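Local coordinates for putative metal-dependent isothiocyanate hydrolase SaxA (Pectobacterium carotovorum, PDB 6BRM), which probably hydrolyses isothiocyanates, using a two-zinc centre held in a metallo-beta-lactamase-type fold, at residues L3-N8 / L249-G254; D23-E28 / H72-A77. All coordinates share one frame; numbering follows the deposited sequence.

Near the N terminus, strand 2-7 meets the loop that follows strand 248-249, so interaction 1 closes a loop spanning nearly the whole chain. Interaction 2 lies nested inside it: the loop leaving strand 18-22 returns to residues 72-77, which run from the zinc ligand H72 into helix 75-80. The first contact ties one seven-stranded sheet to the segment arriving from the other, while the second joins the loop after strand 18-22 to the zinc-binding turn and the start of that helix. They meet directly, since R7 of interaction 1 reaches M25 O and A27 O of interaction 2 with its guanidinium, and N8 packs against the methyl end of M25.

Interaction 1 (L3-N8 / L249-G254); sequences LTQIRN and LIPADG
The carboxylate of D253 comes close beside I6 O and R7 CB yet bonds to neither residue. Its OD2 stands 3.4 Å from I6 O, two acceptors side by side, and R7 NE remains 5.7 Å from D253 OD2. The two groups find separate partners: D253 OD1 forms a salt bridge with R232, whereas the guanidinium N-H groups of R7 bond to the carbonyls of V48, M25 and A27. The direct polar link between 3-8 and 249-254 is a backbone bond, G254 N to Q5 O (2.8 Å, N-H...O angle 147°). At G254 the backbone takes a positive phi of 100°, a conformation suited to glycine, and T4 CG2 lies 3.8 Å from G254 O. Beside this bond the Q5 and P251 side chains cross at about a right angle, with Q5 CB 3.7 Å from P251 CG. The Q5 chain starts anti to its backbone N (chi1 179°), passing CB and CG along the proline ring and A252 O, then bends at chi2. Its amide is thereby carried to N8, where NE2 donates to N8 O at 2.7 Å, while OE1 is bonded to S220 OG. Both polar ends of this buried side chain are thus engaged. I6 and R7 together face T10, forming a classic beta bulge in strand 2-7 against its neighbour 10-15. On its other side this strand pairs with 256-258, and residues 249-254 make the passage from strand 248-249 of one sheet to that edge strand of the other, a connection between the two mixed sheets of the metallo-beta-lactamase fold.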
loop_
_atom_site.group_PDB
_atom_site.type_symbol
_atom_site.label_atom_id
_atom_site.label_comp_id
_atom_site.label_asym_id
_atom_site.label_seq_id
_atom_site.Cartn_x
_atom_site.Cartn_y
_atom_site.Cartn_z
ATOM N N LEU B 3 -14.297 24.145 -4.074
ATOM C CA LEU B 3 -13.725 23.561 -2.860
ATOM C C LEU B 3 -13.541 24.684 -1.839
ATOM O O LEU B 3 -12.913 25.700 -2.148
ATOM C CB LEU B 3 -12.368 22.906 -3.164
ATOM C CG LEU B 3 -11.844 21.776 -2.258
ATOM C CD1 LEU B 3 -10.338 21.627 -2.425
ATOM C CD2 LEU B 3 -12.171 21.955 -0.780
ATOM N N THR B 4 -14.086 24.496 -0.636
ATOM C CA THR B 4 -13.911 25.435 0.472
ATOM C C THR B 4 -13.090 24.769 1.572
ATOM O O THR B 4 -13.470 23.715 2.072
ATOM C CB THR B 4 -15.270 25.868 1.073
ATOM O OG1 THR B 4 -16.210 26.140 0.025
ATOM C CG2 THR B 4 -15.116 27.108 1.946
ATOM N N GLN B 5 -11.962 25.378 1.936
ATOM C CA GLN B 5 -11.230 24.987 3.140
ATOM C C GLN B 5 -12.032 25.499 4.332
ATOM O O GLN B 5 -12.378 26.684 4.375
ATOM C CB GLN B 5 -9.820 25.596 3.135
ATOM C CG GLN B 5 -8.942 25.279 4.350
ATOM C CD GLN B 5 -8.590 23.807 4.490
ATOM O OE1 GLN B 5 -8.652 23.041 3.528
ATOM N NE2 GLN B 5 -8.209 23.408 5.694
ATOM N N ILE B 6 -12.351 24.607 5.272
ATOM C CA ILE B 6 -13.029 24.984 6.520
ATOM C C ILE B 6 -11.965 25.111 7.617
ATOM O O ILE B 6 -11.541 26.225 7.919
ATOM C CB ILE B 6 -14.167 23.993 6.887
ATOM C CG1 ILE B 6 -15.262 23.991 5.807
ATOM C CG2 ILE B 6 -14.762 24.314 8.256
ATOM C CD1 ILE B 6 -16.134 25.233 5.749
ATOM N N ARG B 7 -11.524 23.986 8.187
ATOM C CA ARG B 7 -10.411 23.957 9.151
ATOM C C ARG B 7 -9.905 22.519 9.320
ATOM O O ARG B 7 -10.706 21.589 9.429
ATOM C CB ARG B 7 -10.814 24.567 10.508
ATOM C CG ARG B 7 -11.947 23.853 11.241
ATOM C CD ARG B 7 -11.475 23.068 12.464
ATOM N NE ARG B 7 -11.579 23.857 13.697
ATOM C CZ ARG B 7 -12.685 24.014 14.434
ATOM N NH1 ARG B 7 -13.840 23.443 14.093
ATOM N NH2 ARG B 7 -12.639 24.759 15.537
ATOM N N ASN B 8 -8.581 22.356 9.337
ATOM C CA ASN B 8 -7.919 21.041 9.297
ATOM C C ASN B 8 -8.264 20.335 7.966
ATOM O O ASN B 8 -8.130 20.965 6.913
ATOM C CB ASN B 8 -8.237 20.214 10.562
ATOM C CG ASN B 8 -7.198 19.131 10.842
ATOM O OD1 ASN B 8 -5.989 19.381 10.815
ATOM N ND2 ASN B 8 -7.670 17.921 11.117
ATOM N N LEU B 249 -1.392 26.029 -3.777
ATOM C CA LEU B 249 -2.479 26.767 -3.130
ATOM C C LEU B 249 -2.487 26.452 -1.634
ATOM O O LEU B 249 -2.485 25.282 -1.245
ATOM C CB LEU B 249 -3.840 26.419 -3.752
ATOM C CG LEU B 249 -4.310 27.230 -4.968
ATOM C CD1 LEU B 249 -4.794 28.610 -4.543
ATOM C CD2 LEU B 249 -3.228 27.344 -6.032
ATOM N N ILE B 250 -2.480 27.497 -0.805
ATOM C CA ILE B 250 -2.485 27.351 0.653
ATOM C C ILE B 250 -3.604 28.245 1.202
ATOM O O ILE B 250 -3.351 29.368 1.644
ATOM C CB ILE B 250 -1.117 27.713 1.291
ATOM C CG1 ILE B 250 0.051 27.136 0.478
ATOM C CG2 ILE B 250 -1.052 27.182 2.716
ATOM C CD1 ILE B 250 1.414 27.588 0.956
ATOM N N PRO B 251 -4.854 27.745 1.175
ATOM C CA PRO B 251 -6.001 28.594 1.469
ATOM C C PRO B 251 -6.165 28.896 2.956
ATOM O O PRO B 251 -5.781 28.086 3.808
ATOM C CB PRO B 251 -7.175 27.745 0.989
ATOM C CG PRO B 251 -6.741 26.353 1.297
ATOM C CD PRO B 251 -5.255 26.331 1.043
ATOM N N ALA B 252 -6.753 30.054 3.246
ATOM C CA ALA B 252 -7.152 30.405 4.606
ATOM C C ALA B 252 -8.378 29.589 5.004
ATOM O O ALA B 252 -9.015 28.954 4.158
ATOM C CB ALA B 252 -7.453 31.895 4.704
ATOM N N ASP B 253 -8.697 29.600 6.294
ATOM C CA ASP B 253 -9.927 28.984 6.787
ATOM C C ASP B 253 -11.117 29.808 6.303
ATOM O O ASP B 253 -11.214 30.996 6.611
ATOM C CB ASP B 253 -9.916 28.895 8.316
ATOM C CG ASP B 253 -8.981 27.813 8.835
ATOM O OD1 ASP B 253 -8.077 27.376 8.092
ATOM O OD2 ASP B 253 -9.156 27.395 9.995
ATOM N N GLY B 254 -11.995 29.173 5.523
ATOM C CA GLY B 254 -13.155 29.837 4.916
ATOM C C GLY B 254 -13.007 30.241 3.454
ATOM O O GLY B 254 -14.000 30.614 2.823
#

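Interaction 2 (D23-E28 / H72-A77); sequences DPMLAE and HWDEAA. With ZN (zinc ion), chain M.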
loop_
_atom_site.group_PDB
_atom_site.type_symbol
_atom_site.label_atom_id
_atom_site.label_comp_id
_atom_site.label_asym_id
_atom_site.label_seq_id
_atom_site.Cartn_x
_atom_site.Cartn_y
_atom_site.Cartn_z
ATOM N N ASP B 23 -15.033 14.914 6.157
ATOM C CA ASP B 23 -14.349 14.917 7.459
ATOM C C ASP B 23 -14.732 16.095 8.376
ATOM O O ASP B 23 -13.913 16.987 8.620
ATOM C CB ASP B 23 -12.829 14.855 7.253
ATOM C CG ASP B 23 -12.382 13.576 6.559
ATOM O OD1 ASP B 23 -13.241 12.839 6.030
ATOM O OD2 ASP B 23 -11.162 13.310 6.543
ATOM N N PRO B 24 -15.973 16.092 8.899
ATOM C CA PRO B 24 -16.432 17.216 9.725
ATOM C C PRO B 24 -15.855 17.243 11.152
ATOM O O PRO B 24 -16.145 16.354 11.958
ATOM C CB PRO B 24 -17.965 17.049 9.748
ATOM C CG PRO B 24 -18.281 15.788 9.006
ATOM C CD PRO B 24 -17.003 15.045 8.780
ATOM N N MET B 25 -15.028 18.253 11.435
ATOM C CA MET B 25 -14.598 18.589 12.796
ATOM C C MET B 25 -15.321 19.882 13.186
ATOM O O MET B 25 -14.998 20.954 12.667
ATOM C CB MET B 25 -13.080 18.776 12.856
ATOM C CG MET B 25 -12.507 18.740 14.265
ATOM S SD MET B 25 -11.075 19.805 14.547
ATOM C CE MET B 25 -9.902 19.223 13.327
ATOM N N LEU B 26 -16.301 19.771 14.086
ATOM C CA LEU B 26 -17.236 20.865 14.395
ATOM C C LEU B 26 -17.183 21.403 15.844
ATOM O O LEU B 26 -18.063 22.168 16.249
ATOM C CB LEU B 26 -18.670 20.414 14.040
ATOM C CG LEU B 26 -19.188 20.759 12.639
ATOM C CD1 LEU B 26 -18.221 20.344 11.539
ATOM C CD2 LEU B 26 -20.549 20.113 12.431
ATOM N N ALA B 27 -16.159 21.030 16.616
ATOM C CA ALA B 27 -15.994 21.557 17.984
ATOM C C ALA B 27 -15.551 23.021 17.959
ATOM O O ALA B 27 -14.849 23.445 17.037
ATOM C CB ALA B 27 -14.994 20.721 18.774
ATOM N N GLU B 28 -15.959 23.780 18.978
ATOM C CA GLU B 28 -15.583 25.197 19.104
ATOM C C GLU B 28 -14.093 25.361 19.436
ATOM O O GLU B 28 -13.396 24.375 19.706
ATOM C CB GLU B 28 -16.449 25.897 20.162
ATOM C CG GLU B 28 -17.917 26.009 19.782
ATOM C CD GLU B 28 -18.684 26.992 20.651
ATOM O OE1 GLU B 28 -19.575 27.681 20.111
ATOM O OE2 GLU B 28 -18.401 27.078 21.866
ATOM N N HIS B 72 -10.927 14.392 12.394
ATOM C CA HIS B 72 -11.769 14.261 11.195
ATOM C C HIS B 72 -13.249 13.954 11.484
ATOM O O HIS B 72 -14.059 13.937 10.562
ATOM C CB HIS B 72 -11.203 13.147 10.310
ATOM C CG HIS B 72 -9.774 13.353 9.927
ATOM N ND1 HIS B 72 -9.398 13.850 8.700
ATOM C CD2 HIS B 72 -8.628 13.147 10.618
ATOM C CE1 HIS B 72 -8.081 13.936 8.646
ATOM N NE2 HIS B 72 -7.589 13.515 9.799
ATOM N N TRP B 73 -13.596 13.727 12.752
ATOM C CA TRP B 73 -14.921 13.255 13.157
ATOM C C TRP B 73 -14.972 13.266 14.690
ATOM O O TRP B 73 -14.760 12.233 15.340
ATOM C CB TRP B 73 -15.181 11.846 12.600
ATOM C CG TRP B 73 -16.524 11.250 12.928
ATOM C CD1 TRP B 73 -16.760 10.110 13.641
ATOM C CD2 TRP B 73 -17.808 11.754 12.542
ATOM N NE1 TRP B 73 -18.109 9.875 13.727
ATOM C CE2 TRP B 73 -18.776 10.867 13.060
ATOM C CE3 TRP B 73 -18.235 12.871 11.810
ATOM C CZ2 TRP B 73 -20.150 11.061 12.868
ATOM C CZ3 TRP B 73 -19.604 13.067 11.619
ATOM C CH2 TRP B 73 -20.543 12.164 12.146
ATOM N N ASP B 74 -15.224 14.449 15.252
ATOM C CA ASP B 74 -15.236 14.651 16.715
ATOM C C ASP B 74 -16.631 14.501 17.309
ATOM O O ASP B 74 -17.617 14.398 16.576
ATOM C CB ASP B 74 -14.616 16.010 17.103
ATOM C CG ASP B 74 -15.368 17.216 16.533
ATOM O OD1 ASP B 74 -16.429 17.062 15.892
ATOM O OD2 ASP B 74 -14.875 18.342 16.726
ATOM N N GLU B 75 -16.698 14.495 18.641
ATOM C CA GLU B 75 -17.969 14.383 19.375
ATOM C C GLU B 75 -18.941 15.517 19.018
ATOM O O GLU B 75 -20.140 15.278 18.894
ATOM C CB GLU B 75 -17.719 14.346 20.894
ATOM C CG GLU B 75 -18.897 13.859 21.740
ATOM C CD GLU B 75 -19.137 12.353 21.660
ATOM O OE1 GLU B 75 -18.159 11.572 21.756
ATOM O OE2 GLU B 75 -20.313 11.942 21.522
ATOM N N ALA B 76 -18.423 16.734 18.841
ATOM C CA ALA B 76 -19.240 17.889 18.424
ATOM C C ALA B 76 -19.980 17.654 17.101
ATOM O O ALA B 76 -21.158 17.992 16.977
ATOM C CB ALA B 76 -18.377 19.139 18.320
ATOM N N ALA B 77 -19.276 17.080 16.127
ATOM C CA ALA B 77 -19.866 16.708 14.836
ATOM C C ALA B 77 -20.833 15.527 14.961
ATOM O O ALA B 77 -21.855 15.488 14.274
ATOM C CB ALA B 77 -18.771 16.387 13.828
HETATM ZN ZN ZN M . -5.607 13.705 10.720
HETATM O O HOH W 1 -5.936 12.209 12.307
HETATM O O HOH W 2 -3.562 13.679 11.532
#
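H72 and D23 lie side by side, their side chains pointing the same way, and H72 ND1 donates to D23 OD2 at 2.8 Å. The donor comes to the anti side of OD2, with ring and carboxylate planes 81° apart. D23 OD2 is also hydrogen-bonded to T66 OG1, so this second-shell oxygen has two partners; together with the zinc bond at NE2 it restrains the rotation of the imidazole, although its bond to ND1 is tilted from both planes. H72 NE2 binds zinc at 2.2 Å; two waters and atoms of D71, D164 and H221 complete that site. H72 closes the HxHxDH motif of the metallo-beta-lactamase superfamily, formed here by H67, H69, D71 and H72, and the chain then turns into helix 75-80. D74 is the N-cap of this helix. With CG set between its backbone N and carbonyl carbon (chi1 62°), its carboxylate serves the helix end and the facing loop together. OD1 accepts from A77 N at 2.9 Å, the capping bond, and from L26 N in an almost straight bond (3.3 Å, 172°); these two donors arrive from opposite faces of the carboxylate plane. OD2 takes A27 N on its syn side at 3.0 Å; a further donor to OD2 is W32 NE1. T10 OG1 bonds to both D23 O and M25 N, and P24 O receives a CH...O contact from W73 CA (3.5 Å). Around these bonds, P24 CD and CG touch the benzo part of the W73 indole obliquely, and A27 CB meets A76 CB at 3.8 Å.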